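Local atomic coordinates of trehalose monomycolate exporter MmpL3 (Mycobacterium tuberculosis, PDB entry 7NVH), a protein that exports trehalose monomycolate, a mycolic acid carrier lipid, and belongs to the MmpL transporters of the RND permease group, which probably use the proton gradient. Residues L254-R259 / I279-T284; I406-I411 / S591-G596; A490-E495 / L511-I516. All coordinates share one frame; numbering follows the deposited sequence.

Interaction 1: residues L254-R259 / I279-T284; sequences LFIVSR and ITAGRT
Segments 254-259 and 279-284 run almost exactly antiparallel, their local axes at 176° and 9.0 Å apart at closest approach, as the two arms of a helical hairpin. The apolar contact centres on Ala281, whose CB points toward the other helix. It is received between two side chains one helical turn apart: Ile256 offers CG1, 3.9 Å from Ala281 CB, and Arg259 offers CB, 3.8 Å from the same methyl. Ile256 keeps CG1 beside its backbone N and extends onward, which carries CD1 over Gly282, 4.3 Å from its CA. Small residues at 281 and 282 thus face the bulkier side chains of the first helix.

The polar contact lies next to this patch. Arg259 has CG anti to its backbone N (chi1 -166°) and bends at chi2 (59°), so its chain crosses Thr280 at about a right angle. Thr280 OG1 sits over one face of the guanidinium, 2.9 Å from Arg259 NH1, but the angle is too poor for a hydrogen bond. The guanidinium is instead held in place by salt bridges from NH2 to Glu263 and Glu651, which probably balance its charge. Within the segments, Phe255 O accepts from both Ser258 OG and Arg259 N, and Thr280 O from both Thr284 OG1 and Thr284 N.

Helix 624-654 lies against the pair, supplying Glu651 and the ring of Phe644 that stacks with Phe255; helix 671-689 meets Phe255 and Ser258, while helix 176-200 packs on Leu254 and Val257.

Interaction 2: residues I406-I411 / S591-G596; sequences IMILLI and SALTLG
Helix 401-408 and the residues just after it meet helix 582-607 through apolar side chains inside the transmembrane bundle of this RND-type transporter. Leu593 has the largest share of the contact. With CG anti to its backbone N (chi1 -152°), it sends both methyls into the opposite segment. CD2 lies 3.7 Å from Met407 SD, the two chains crossing obliquely. CD1 sits between two isoleucines: Ile408 CG1 at 4.0 Å, also crossing obliquely, and Ile411 CD1 at 4.1 Å, which comes across at about a right angle.

Met407 points toward the other helix with CG anti to its backbone N and the rest of the chain extended, so it passes Leu593 and brings its terminal CE up to Thr594, crossing it obliquely, 3.3 Å from OG1. That hydroxyl is hydrogen-bonded to Met590 O within its own helix, and Val714 of helix 694-726 touches both Met407 and Thr594. Close by, Ser597 OG is within hydrogen-bonding distance of both Met407 O and Leu593 O, its single proton shared or alternating between them. Beyond it the chains draw nearer, and Ile411, with CG1 beside its backbone N, rests that atom 3.6 Å from Gly596 C.

Interaction 3: residues A490-E495 / L511-I516; sequences ANMWQE and LQNGLI
The backbone contact is antiparallel and short: Glu495 and Leu511 form a non-hydrogen-bonded pair with their CA atoms 4.3 Å apart, and Gln512 N donates to Gln494 O over 3.1 Å. That bond is bent (140° at the hydrogen), and its donor stands above the carbonyl plane rather than on a lone pair.

Trp493 has the largest share of the side-chain contact. With CG beside its backbone N (chi1 -72°), its indole folds back against strand 508-514. Asn513 CB sits over one face of the six-membered ring, 3.9 Å from its centroid and 8° off the normal, a CH-pi contact; Gln512 N lies at the ring edge, in plane. Phe482 meets the same indole edge-to-face. A CA-H...O contact also joins Trp493 CA to Gln512 O.

Apolar contact continues at the far end, where Leu511 CD2 lies 3.8 Å from Glu495 CG. The extended Glu495 chain then reaches a salt bridge between its OE2 and Arg509.

The short, weakly bonded strand 494-495 lies at the edge of a four-stranded antiparallel sheet. Its order, with helices 466-476 and 521-528 between strands, is that of the ferredoxin-like beta-alpha-beta-beta-alpha-beta fold found in RND porter domains.

From the N terminus, interaction 1 comes first: it closes a short loop of 19 residues, mostly helical, joining two consecutive helices of the membrane bundle. Interaction 2 opens at 406-411 and closes only at 591-596, a span of 179 residues. Interaction 3 opens and closes wholly within that span, pairing neighbouring strands across 15 residues; no two contacts cross. Interaction 2 therefore brings the membrane helices on either side of the second porter domain together, and interaction 3 attaches an edge strand to the sheet of that domain. The centres of interactions 1 and 2 are about 30 Å apart, and those of interactions 1 and 3 about 64 Å, on opposite sides of the chain's centre.

Interaction 1: residues L254-R259 / I279-T284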
loop_
_atom_site.group_PDB
_atom_site.type_symbol
_atom_site.label_atom_id
_atom_site.label_comp_id
_atom_site.label_asym_id
_atom_site.label_seq_id
_atom_site.Cartn_x
_atom_site.Cartn_y
_atom_site.Cartn_z
ATOM N N LEU A 254 10.535 -16.343 -14.324
ATOM C CA LEU A 254 11.874 -16.141 -14.865
ATOM C C LEU A 254 12.843 -17.180 -14.329
ATOM O O LEU A 254 13.528 -17.863 -15.097
ATOM C CB LEU A 254 12.363 -14.736 -14.521
ATOM C CG LEU A 254 13.509 -14.152 -15.342
ATOM C CD1 LEU A 254 13.126 -13.990 -16.790
ATOM C CD2 LEU A 254 13.931 -12.824 -14.750
ATOM N N PHE A 255 12.904 -17.319 -13.005
ATOM C CA PHE A 255 13.862 -18.240 -12.408
ATOM C C PHE A 255 13.581 -19.678 -12.815
ATOM O O PHE A 255 14.504 -20.417 -13.175
ATOM C CB PHE A 255 13.863 -18.097 -10.887
ATOM C CG PHE A 255 14.680 -16.941 -10.394
ATOM C CD1 PHE A 255 16.019 -17.106 -10.093
ATOM C CD2 PHE A 255 14.115 -15.688 -10.243
ATOM C CE1 PHE A 255 16.777 -16.045 -9.645
ATOM C CE2 PHE A 255 14.867 -14.624 -9.797
ATOM C CZ PHE A 255 16.199 -14.802 -9.496
ATOM N N ILE A 256 12.313 -20.089 -12.796
ATOM C CA ILE A 256 12.007 -21.487 -13.085
ATOM C C ILE A 256 12.232 -21.805 -14.560
ATOM O O ILE A 256 12.783 -22.859 -14.899
ATOM C CB ILE A 256 10.581 -21.823 -12.624
ATOM C CG1 ILE A 256 10.547 -21.847 -11.099
ATOM C CG2 ILE A 256 10.139 -23.160 -13.181
ATOM C CD1 ILE A 256 9.187 -22.017 -10.520
ATOM N N VAL A 257 11.826 -20.908 -15.460
ATOM C CA VAL A 257 12.041 -21.138 -16.884
ATOM C C VAL A 257 13.529 -21.147 -17.205
ATOM O O VAL A 257 14.001 -21.974 -17.994
ATOM C CB VAL A 257 11.284 -20.088 -17.714
ATOM C CG1 VAL A 257 11.748 -20.112 -19.155
ATOM C CG2 VAL A 257 9.791 -20.334 -17.639
ATOM N N SER A 258 14.293 -20.229 -16.607
ATOM C CA SER A 258 15.730 -20.210 -16.839
ATOM C C SER A 258 16.384 -21.483 -16.327
ATOM O O SER A 258 17.279 -22.032 -16.977
ATOM C CB SER A 258 16.350 -18.985 -16.174
ATOM O OG SER A 258 16.466 -19.176 -14.777
ATOM N N ARG A 259 15.953 -21.971 -15.162
ATOM C CA ARG A 259 16.510 -23.213 -14.640
ATOM C C ARG A 259 16.171 -24.390 -15.542
ATOM O O ARG A 259 17.005 -25.275 -15.760
ATOM C CB ARG A 259 16.004 -23.459 -13.221
ATOM C CG ARG A 259 16.770 -24.531 -12.482
ATOM C CD ARG A 259 18.237 -24.172 -12.386
ATOM N NE ARG A 259 19.081 -25.359 -12.328
ATOM C CZ ARG A 259 19.632 -25.826 -11.214
ATOM N NH1 ARG A 259 19.432 -25.201 -10.065
ATOM N NH2 ARG A 259 20.387 -26.914 -11.251
ATOM N N ILE A 279 12.986 -29.521 -8.112
ATOM C CA ILE A 279 13.819 -29.749 -6.935
ATOM C C ILE A 279 14.589 -28.497 -6.536
ATOM O O ILE A 279 14.661 -28.159 -5.350
ATOM C CB ILE A 279 14.787 -30.921 -7.177
ATOM C CG1 ILE A 279 14.040 -32.250 -7.122
ATOM C CG2 ILE A 279 15.908 -30.914 -6.161
ATOM C CD1 ILE A 279 14.929 -33.446 -7.337
ATOM N N THR A 280 15.162 -27.793 -7.510
ATOM C CA THR A 280 15.956 -26.616 -7.156
ATOM C C THR A 280 15.154 -25.315 -7.212
ATOM O O THR A 280 14.951 -24.652 -6.186
ATOM C CB THR A 280 17.175 -26.518 -8.074
ATOM O OG1 THR A 280 16.770 -26.026 -9.355
ATOM C CG2 THR A 280 17.817 -27.874 -8.243
ATOM N N ALA A 281 14.681 -24.943 -8.403
ATOM C CA ALA A 281 14.088 -23.626 -8.575
ATOM C C ALA A 281 12.726 -23.531 -7.904
ATOM O O ALA A 281 12.389 -22.488 -7.340
ATOM C CB ALA A 281 13.979 -23.291 -10.061
ATOM N N GLY A 282 11.912 -24.586 -7.977
ATOM C CA GLY A 282 10.620 -24.536 -7.321
ATOM C C GLY A 282 10.756 -24.480 -5.814
ATOM O O GLY A 282 9.971 -23.816 -5.136
ATOM N N ARG A 283 11.758 -25.170 -5.270
ATOM C CA ARG A 283 12.042 -25.063 -3.844
ATOM C C ARG A 283 12.441 -23.643 -3.471
ATOM O O ARG A 283 11.956 -23.092 -2.473
ATOM C CB ARG A 283 13.143 -26.048 -3.462
ATOM C CG ARG A 283 13.455 -26.098 -1.987
ATOM C CD ARG A 283 14.614 -27.036 -1.719
ATOM N NE ARG A 283 14.869 -27.198 -0.293
ATOM C CZ ARG A 283 15.536 -26.322 0.447
ATOM N NH1 ARG A 283 16.020 -25.220 -0.104
ATOM N NH2 ARG A 283 15.723 -26.551 1.738
ATOM N N THR A 284 13.315 -23.027 -4.270
ATOM C CA THR A 284 13.713 -21.650 -3.996
ATOM C C THR A 284 12.522 -20.701 -4.079
ATOM O O THR A 284 12.370 -19.803 -3.242
ATOM C CB THR A 284 14.809 -21.221 -4.966
ATOM O OG1 THR A 284 15.945 -22.080 -4.811
ATOM C CG2 THR A 284 15.229 -19.794 -4.692
#

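Interaction 2: residues I406-I411 / S591-G596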
loop_
_atom_site.group_PDB
_atom_site.type_symbol
_atom_site.label_atom_id
_atom_site.label_comp_id
_atom_site.label_asym_id
_atom_site.label_seq_id
_atom_site.Cartn_x
_atom_site.Cartn_y
_atom_site.Cartn_z
ATOM N N ILE A 406 28.289 4.247 2.932
ATOM C CA ILE A 406 27.412 5.026 2.067
ATOM C C ILE A 406 25.971 4.553 2.126
ATOM O O ILE A 406 25.076 5.242 1.624
ATOM C CB ILE A 406 27.923 4.984 0.612
ATOM C CG1 ILE A 406 27.449 6.216 -0.160
ATOM C CG2 ILE A 406 27.452 3.723 -0.083
ATOM C CD1 ILE A 406 28.049 7.512 0.338
ATOM N N MET A 407 25.724 3.394 2.728
ATOM C CA MET A 407 24.386 2.858 2.891
ATOM C C MET A 407 23.814 3.143 4.270
ATOM O O MET A 407 22.602 3.012 4.464
ATOM C CB MET A 407 24.417 1.347 2.639
ATOM C CG MET A 407 23.118 0.721 2.205
ATOM S SD MET A 407 23.381 -1.020 1.823
ATOM C CE MET A 407 21.699 -1.597 1.677
ATOM N N ILE A 408 24.666 3.517 5.224
ATOM C CA ILE A 408 24.198 4.036 6.502
ATOM C C ILE A 408 23.897 5.524 6.389
ATOM O O ILE A 408 22.923 6.018 6.967
ATOM C CB ILE A 408 25.239 3.742 7.597
ATOM C CG1 ILE A 408 25.134 2.287 8.054
ATOM C CG2 ILE A 408 25.070 4.680 8.777
ATOM C CD1 ILE A 408 26.255 1.859 8.970
ATOM N N LEU A 409 24.715 6.258 5.632
ATOM C CA LEU A 409 24.460 7.677 5.412
ATOM C C LEU A 409 23.151 7.915 4.677
ATOM O O LEU A 409 22.604 9.020 4.752
ATOM C CB LEU A 409 25.611 8.305 4.628
ATOM C CG LEU A 409 26.957 8.425 5.341
ATOM C CD1 LEU A 409 27.794 9.526 4.712
ATOM C CD2 LEU A 409 26.769 8.677 6.826
ATOM N N LEU A 410 22.640 6.914 3.965
ATOM C CA LEU A 410 21.322 7.015 3.359
ATOM C C LEU A 410 20.204 6.846 4.373
ATOM O O LEU A 410 19.046 7.120 4.045
ATOM C CB LEU A 410 21.171 5.973 2.252
ATOM C CG LEU A 410 21.852 6.301 0.925
ATOM C CD1 LEU A 410 21.754 5.125 -0.028
ATOM C CD2 LEU A 410 21.238 7.542 0.310
ATOM N N ILE A 411 20.520 6.400 5.589
ATOM C CA ILE A 411 19.499 6.263 6.619
ATOM C C ILE A 411 19.261 7.590 7.326
ATOM O O ILE A 411 18.162 7.837 7.824
ATOM C CB ILE A 411 19.893 5.157 7.613
ATOM C CG1 ILE A 411 20.134 3.841 6.873
ATOM C CG2 ILE A 411 18.817 4.958 8.662
ATOM C CD1 ILE A 411 20.718 2.752 7.745
ATOM N N SER A 591 19.058 -7.122 4.803
ATOM C CA SER A 591 17.689 -6.679 4.570
ATOM C C SER A 591 17.338 -5.473 5.431
ATOM O O SER A 591 16.678 -4.543 4.957
ATOM C CB SER A 591 16.718 -7.825 4.840
ATOM O OG SER A 591 16.968 -8.909 3.967
ATOM N N ALA A 592 17.762 -5.474 6.695
ATOM C CA ALA A 592 17.509 -4.326 7.558
ATOM C C ALA A 592 18.224 -3.083 7.044
ATOM O O ALA A 592 17.659 -1.984 7.052
ATOM C CB ALA A 592 17.940 -4.637 8.990
ATOM N N LEU A 593 19.469 -3.238 6.591
ATOM C CA LEU A 593 20.193 -2.096 6.040
ATOM C C LEU A 593 19.509 -1.561 4.788
ATOM O O LEU A 593 19.389 -0.342 4.607
ATOM C CB LEU A 593 21.637 -2.491 5.742
ATOM C CG LEU A 593 22.669 -1.369 5.808
ATOM C CD1 LEU A 593 22.715 -0.780 7.204
ATOM C CD2 LEU A 593 24.033 -1.892 5.405
ATOM N N THR A 594 19.055 -2.458 3.909
ATOM C CA THR A 594 18.353 -2.028 2.704
ATOM C C THR A 594 17.057 -1.310 3.048
ATOM O O THR A 594 16.720 -0.295 2.429
ATOM C CB THR A 594 18.075 -3.226 1.797
ATOM O OG1 THR A 594 19.297 -3.928 1.543
ATOM C CG2 THR A 594 17.482 -2.767 0.478
ATOM N N LEU A 595 16.318 -1.822 4.032
ATOM C CA LEU A 595 15.086 -1.164 4.454
ATOM C C LEU A 595 15.366 0.226 5.007
ATOM O O LEU A 595 14.648 1.183 4.696
ATOM C CB LEU A 595 14.373 -2.021 5.497
ATOM C CG LEU A 595 13.130 -1.427 6.152
ATOM C CD1 LEU A 595 12.137 -0.960 5.103
ATOM C CD2 LEU A 595 12.501 -2.447 7.076
ATOM N N GLY A 596 16.405 0.355 5.832
ATOM C CA GLY A 596 16.748 1.661 6.368
ATOM C C GLY A 596 17.123 2.653 5.284
ATOM O O GLY A 596 16.672 3.801 5.297
#

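Interaction 3: residues A490-E495 / L511-I516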
loop_
_atom_site.group_PDB
_atom_site.type_symbol
_atom_site.label_atom_id
_atom_site.label_comp_id
_atom_site.label_asym_id
_atom_site.label_seq_id
_atom_site.Cartn_x
_atom_site.Cartn_y
_atom_site.Cartn_z
ATOM N N ALA A 490 -17.721 33.164 24.472
ATOM C CA ALA A 490 -19.105 32.706 24.476
ATOM C C ALA A 490 -19.442 31.784 23.313
ATOM O O ALA A 490 -20.470 31.103 23.371
ATOM C CB ALA A 490 -20.051 33.907 24.466
ATOM N N ASN A 491 -18.617 31.740 22.267
ATOM C CA ASN A 491 -18.875 30.874 21.121
ATOM C C ASN A 491 -17.810 29.795 20.970
ATOM O O ASN A 491 -17.704 29.178 19.906
ATOM C CB ASN A 491 -18.984 31.696 19.837
ATOM C CG ASN A 491 -19.697 33.013 20.045
ATOM O OD1 ASN A 491 -19.158 34.078 19.748
ATOM N ND2 ASN A 491 -20.915 32.948 20.567
ATOM N N MET A 492 -17.018 29.559 22.009
ATOM C CA MET A 492 -16.014 28.507 21.992
ATOM C C MET A 492 -16.615 27.208 22.510
ATOM O O MET A 492 -17.434 27.216 23.433
ATOM C CB MET A 492 -14.805 28.902 22.839
ATOM C CG MET A 492 -13.631 29.433 22.040
ATOM S SD MET A 492 -12.228 29.857 23.086
ATOM C CE MET A 492 -11.403 28.274 23.199
ATOM N N TRP A 493 -16.200 26.095 21.906
ATOM C CA TRP A 493 -16.709 24.765 22.238
ATOM C C TRP A 493 -18.224 24.703 22.060
ATOM O O TRP A 493 -18.968 24.321 22.965
ATOM C CB TRP A 493 -16.296 24.351 23.650
ATOM C CG TRP A 493 -14.847 24.023 23.743
ATOM C CD1 TRP A 493 -13.892 24.728 24.405
ATOM C CD2 TRP A 493 -14.180 22.911 23.138
ATOM N NE1 TRP A 493 -12.670 24.124 24.254
ATOM C CE2 TRP A 493 -12.822 23.004 23.480
ATOM C CE3 TRP A 493 -14.601 21.845 22.343
ATOM C CZ2 TRP A 493 -11.883 22.074 23.057
ATOM C CZ3 TRP A 493 -13.667 20.923 21.924
ATOM C CH2 TRP A 493 -12.325 21.043 22.280
ATOM N N GLN A 494 -18.675 25.092 20.874
ATOM C CA GLN A 494 -20.094 25.064 20.564
ATOM C C GLN A 494 -20.569 23.630 20.376
ATOM O O GLN A 494 -19.836 22.766 19.892
ATOM C CB GLN A 494 -20.384 25.878 19.304
ATOM C CG GLN A 494 -20.573 27.359 19.560
ATOM C CD GLN A 494 -21.717 27.639 20.513
ATOM O OE1 GLN A 494 -21.506 28.098 21.634
ATOM N NE2 GLN A 494 -22.937 27.359 20.072
ATOM N N GLU A 495 -21.813 23.386 20.768
ATOM C CA GLU A 495 -22.406 22.070 20.610
ATOM C C GLU A 495 -22.562 21.725 19.135
ATOM O O GLU A 495 -22.734 22.598 18.283
ATOM C CB GLU A 495 -23.763 22.015 21.306
ATOM C CG GLU A 495 -24.085 20.680 21.935
ATOM C CD GLU A 495 -25.524 20.598 22.388
ATOM O OE1 GLU A 495 -26.164 21.661 22.527
ATOM O OE2 GLU A 495 -26.018 19.473 22.603
ATOM N N LEU A 511 -19.468 18.428 22.118
ATOM C CA LEU A 511 -18.991 19.770 21.826
ATOM C C LEU A 511 -17.822 19.676 20.857
ATOM O O LEU A 511 -17.250 18.606 20.656
ATOM C CB LEU A 511 -18.560 20.486 23.108
ATOM C CG LEU A 511 -19.477 20.363 24.323
ATOM C CD1 LEU A 511 -18.881 21.097 25.505
ATOM C CD2 LEU A 511 -20.860 20.890 24.014
ATOM N N GLN A 512 -17.459 20.806 20.251
ATOM C CA GLN A 512 -16.364 20.775 19.292
ATOM C C GLN A 512 -15.783 22.164 19.080
ATOM O O GLN A 512 -16.518 23.154 19.043
ATOM C CB GLN A 512 -16.825 20.191 17.951
ATOM C CG GLN A 512 -18.028 20.882 17.350
ATOM C CD GLN A 512 -18.582 20.137 16.158
ATOM O OE1 GLN A 512 -18.116 19.050 15.821
ATOM N NE2 GLN A 512 -19.576 20.720 15.505
ATOM N N ASN A 513 -14.458 22.221 18.955
ATOM C CA ASN A 513 -13.738 23.375 18.435
ATOM C C ASN A 513 -12.599 22.902 17.551
ATOM O O ASN A 513 -12.028 21.832 17.766
ATOM C CB ASN A 513 -13.134 24.269 19.524
ATOM C CG ASN A 513 -13.978 25.476 19.824
ATOM O OD1 ASN A 513 -14.970 25.741 19.147
ATOM N ND2 ASN A 513 -13.557 26.254 20.810
ATOM N N GLY A 514 -12.268 23.718 16.562
ATOM C CA GLY A 514 -11.014 23.554 15.866
ATOM C C GLY A 514 -9.887 24.202 16.638
ATOM O O GLY A 514 -10.097 24.985 17.561
ATOM N N LEU A 515 -8.662 23.867 16.254
ATOM C CA LEU A 515 -7.489 24.388 16.939
ATOM C C LEU A 515 -6.559 25.042 15.931
ATOM O O LEU A 515 -6.308 24.486 14.857
ATOM C CB LEU A 515 -6.758 23.285 17.719
ATOM C CG LEU A 515 -5.945 22.207 17.002
ATOM C CD1 LEU A 515 -5.049 21.501 17.997
ATOM C CD2 LEU A 515 -6.845 21.206 16.305
ATOM N N ILE A 516 -6.074 26.236 16.270
ATOM C CA ILE A 516 -5.024 26.862 15.482
ATOM C C ILE A 516 -3.729 26.087 15.680
ATOM O O ILE A 516 -3.530 25.416 16.702
ATOM C CB ILE A 516 -4.858 28.341 15.872
ATOM C CG1 ILE A 516 -4.800 28.484 17.392
ATOM C CG2 ILE A 516 -5.987 29.173 15.301
ATOM C CD1 ILE A 516 -4.642 29.908 17.860
#